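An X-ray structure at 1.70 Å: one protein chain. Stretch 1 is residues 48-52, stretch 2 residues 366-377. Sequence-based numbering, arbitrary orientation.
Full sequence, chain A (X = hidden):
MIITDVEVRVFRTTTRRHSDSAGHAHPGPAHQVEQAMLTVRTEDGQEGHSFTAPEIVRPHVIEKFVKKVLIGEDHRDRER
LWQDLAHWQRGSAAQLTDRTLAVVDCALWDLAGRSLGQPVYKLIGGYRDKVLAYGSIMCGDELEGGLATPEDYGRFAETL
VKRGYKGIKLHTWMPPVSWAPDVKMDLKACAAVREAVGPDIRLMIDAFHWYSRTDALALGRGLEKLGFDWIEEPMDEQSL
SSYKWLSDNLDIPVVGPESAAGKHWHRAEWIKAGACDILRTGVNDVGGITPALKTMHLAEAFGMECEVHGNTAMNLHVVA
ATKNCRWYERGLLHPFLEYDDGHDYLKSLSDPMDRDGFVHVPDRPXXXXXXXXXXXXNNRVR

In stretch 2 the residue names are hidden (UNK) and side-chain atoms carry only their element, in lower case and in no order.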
# COMPACT_ATOMS: atom_id res chain seq x y z
N GLY A 48 21.81 -1.30 -0.62
CA GLY A 48 20.44 -0.85 -0.78
C GLY A 48 19.60 -1.86 -0.00
O GLY A 48 19.88 -3.06 -0.05
N HIS A 49 18.57 -1.39 0.70
CA HIS A 49 17.74 -2.28 1.51
C HIS A 49 16.24 -2.10 1.30
O HIS A 49 15.79 -1.04 0.87
CB HIS A 49 18.02 -2.02 3.00
CG HIS A 49 19.46 -1.79 3.32
ND1 HIS A 49 20.36 -2.81 3.47
CD2 HIS A 49 20.15 -0.64 3.50
CE1 HIS A 49 21.56 -2.31 3.73
NE2 HIS A 49 21.46 -0.99 3.75
N SER A 50 15.49 -3.14 1.62
CA SER A 50 14.03 -3.10 1.52
C SER A 50 13.44 -4.20 2.40
O SER A 50 14.01 -5.28 2.53
CB SER A 50 13.59 -3.27 0.07
OG SER A 50 12.28 -2.75 -0.11
N PHE A 51 12.28 -3.92 3.00
CA PHE A 51 11.62 -4.85 3.90
C PHE A 51 10.42 -5.58 3.31
O PHE A 51 9.72 -5.04 2.46
CB PHE A 51 11.18 -4.10 5.16
CG PHE A 51 12.31 -3.50 5.93
CD1 PHE A 51 13.02 -4.27 6.85
CD2 PHE A 51 12.70 -2.18 5.72
CE1 PHE A 51 14.10 -3.73 7.54
CE2 PHE A 51 13.78 -1.63 6.40
CZ PHE A 51 14.48 -2.41 7.32
N THR A 52 10.20 -6.81 3.77
CA THR A 52 9.06 -7.61 3.33
C THR A 52 8.90 -8.82 4.23
O THR A 52 9.70 -9.04 5.14
CB THR A 52 9.23 -8.09 1.87
OG1 THR A 52 7.97 -8.58 1.38
CG2 THR A 52 10.27 -9.19 1.78
N UNK A 366 18.10 7.50 -0.84
CA UNK A 366 17.39 6.28 -1.15
C UNK A 366 15.93 6.40 -0.76
O UNK A 366 15.31 7.45 -0.97
N UNK A 367 15.37 5.32 -0.22
CA UNK A 367 13.98 5.33 0.22
C UNK A 367 13.84 6.11 1.51
O UNK A 367 12.74 6.40 1.98
c UNK A 367 13.07 1.62 -0.52
c UNK A 367 13.47 3.90 0.41
c UNK A 367 13.35 3.07 -0.87
c UNK A 367 12.24 3.64 -1.75
N UNK A 368 14.98 6.47 2.10
CA UNK A 368 14.97 7.25 3.32
C UNK A 368 14.53 6.53 4.59
O UNK A 368 14.17 7.18 5.57
N UNK A 369 14.56 5.20 4.58
CA UNK A 369 14.17 4.47 5.77
C UNK A 369 15.36 4.52 6.73
O UNK A 369 16.47 4.09 6.40
c UNK A 369 12.03 1.59 4.19
c UNK A 369 13.78 3.03 5.41
o UNK A 369 10.80 1.42 4.31
c UNK A 369 12.60 2.99 4.42
o UNK A 369 12.80 0.67 3.87
N UNK A 370 15.13 5.09 7.91
CA UNK A 370 16.16 5.25 8.94
C UNK A 370 16.29 3.93 9.69
O UNK A 370 15.78 3.76 10.80
c UNK A 370 15.72 6.37 9.90
o UNK A 370 16.63 7.86 11.52
c UNK A 370 16.88 6.94 10.71
o UNK A 370 18.02 6.48 10.53
N UNK A 371 17.00 2.99 9.07
CA UNK A 371 17.17 1.65 9.61
C UNK A 371 18.05 1.50 10.85
O UNK A 371 19.18 1.98 10.89
c UNK A 371 17.73 -0.72 9.02
c UNK A 371 17.70 0.71 8.51
c UNK A 371 17.31 0.08 6.06
c UNK A 371 16.80 0.82 7.28
N UNK A 372 17.51 0.83 11.86
CA UNK A 372 18.24 0.58 13.10
C UNK A 372 18.90 -0.78 12.91
O UNK A 372 18.36 -1.80 13.33
c UNK A 372 18.02 0.56 15.63
o UNK A 372 19.18 0.10 15.69
c UNK A 372 17.29 0.54 14.29
o UNK A 372 17.42 1.02 16.63
N UNK A 373 20.06 -0.80 12.26
CA UNK A 373 20.77 -2.05 12.00
C UNK A 373 21.16 -2.78 13.28
O UNK A 373 21.21 -4.02 13.30
c UNK A 373 21.41 -2.13 8.73
c UNK A 373 21.05 -0.27 7.24
c UNK A 373 21.33 0.61 8.28
c UNK A 373 21.09 -1.65 7.47
c UNK A 373 22.01 -1.79 11.15
c UNK A 373 21.70 -1.26 9.78
c UNK A 373 21.66 0.11 9.54
N UNK A 374 21.44 -2.03 14.34
CA UNK A 374 21.81 -2.63 15.61
C UNK A 374 20.65 -3.44 16.19
O UNK A 374 20.85 -4.55 16.69
c UNK A 374 22.58 -2.20 17.97
o UNK A 374 23.39 -0.87 16.13
c UNK A 374 22.24 -1.56 16.63
N UNK A 375 19.45 -2.89 16.11
CA UNK A 375 18.27 -3.59 16.62
C UNK A 375 18.05 -4.88 15.84
O UNK A 375 17.77 -5.93 16.41
c UNK A 375 13.40 -4.78 17.54
c UNK A 375 17.03 -2.69 16.51
c UNK A 375 13.90 -4.85 16.25
c UNK A 375 15.22 -3.32 18.15
c UNK A 375 14.06 -4.01 18.49
c UNK A 375 15.07 -4.17 15.92
c UNK A 375 15.74 -3.40 16.86
N UNK A 376 18.17 -4.79 14.52
CA UNK A 376 17.98 -5.96 13.67
C UNK A 376 19.00 -7.04 14.02
O UNK A 376 18.67 -8.22 14.10
c UNK A 376 18.09 -6.82 11.32
c UNK A 376 16.97 -4.06 10.43
c UNK A 376 18.08 -5.57 12.19
c UNK A 376 16.90 -4.66 11.83
N UNK A 377 20.25 -6.63 14.24
CA UNK A 377 21.29 -7.59 14.57
C UNK A 377 21.03 -8.25 15.93
O UNK A 377 21.31 -9.43 16.12
c UNK A 377 22.65 -6.90 14.59
o UNK A 377 24.55 -7.67 15.79
o UNK A 377 23.91 -8.83 14.04
c UNK A 377 23.79 -7.87 14.82
O HOH W 1 15.20 0.90 2.92
O HOH W 2 11.35 -1.15 2.34

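Position 366 has no side-chain atoms, and its phi of 67° is one that glycine tolerates best; it is Gly366, out of reach of the strand. At 367 there are four carbons, forked at the second, with the CA-to-CB bond directed toward the strand. One tip carbon lies near the backbone O of His49. The fork at the second carbon gives Leu367, whose CD1 is 4.1 Å from His49 O; its CA is 8.5 Å from the CA of Ser50, the nearest such pair between the stretches. Position 368 again lacks side-chain atoms and has a positive phi, 73°, so it is Gly368.

Position 369 carries three carbons in a row, the third bearing two oxygens; its CA-to-CB bond points toward the strand, and an oxygen meets the rim of the Phe51 ring. This is Glu369. Its OE1 sits 3.4 Å from Phe51 CD2, at the ring edge, where the slightly positive C-H groups suit a carboxylate. Position 370 has two carbons, the second with two oxygens, and touches nothing on stretch 1: Asp370, with OD1 hydrogen-bonded elsewhere in the structure.

At 371 four carbons fork at the first, one arm two carbons long, and the CA-to-CB bond points toward the strand. The long arm reaches both His49 and Phe51. The fork at the first carbon, with one arm two carbons long, gives Ile371: CD1 is 3.8 Å from His49 CB and 3.9 Å from Phe51 CE2. Position 372 has two carbons, the second with two oxygens, and stays clear of the strand. It is Asp372, the N-cap of the helix that follows; its OD1 accepts from the backbone N of residue 375 at 3.0 Å, satisfying an amide at the helix start.

Position 373 shows one carbon and then a six-carbon ring. Its CA-to-CB bond runs sideways, yet the ring end approaches the imidazole of His49. It is Phe373, with CZ 3.6 Å from His49 NE2. Position 374, one carbon bearing an oxygen and a carbon, is Thr374, and 375, one carbon and a six-carbon ring, is Phe375; neither reaches the strand. At 376 four carbons fork at the first, with one arm two carbons long, touching the Phe51 ring: Ile376, whose CD1 meets CE1 of Phe51 at 4.1 Å, at the ring edge. Position 377, two carbons with two oxygens on the second, is Asp377, out of contact.

No direct hydrogen bond joins the stretches, so packing and water share the work. Phe373 turns its edge to the face of His49, centroids 5.1 Å apart and planes at 64°, while Ile371 bridges His49 and Phe51. Two waters supply the polar link: water 1 donates to His49 O (2.9 Å) and Glu369 OE1 (2.6 Å), and water 2 accepts from Phe51 N (3.0 Å) while donating to Glu369 OE1 (2.8 Å). The rule to read here is that one carboxylate oxygen, through water, can serve strand backbone on both sides of Ser50 while apolar side chains pack alongside.

Stretch 2, residues 366-377: GLGEDIDFTFID
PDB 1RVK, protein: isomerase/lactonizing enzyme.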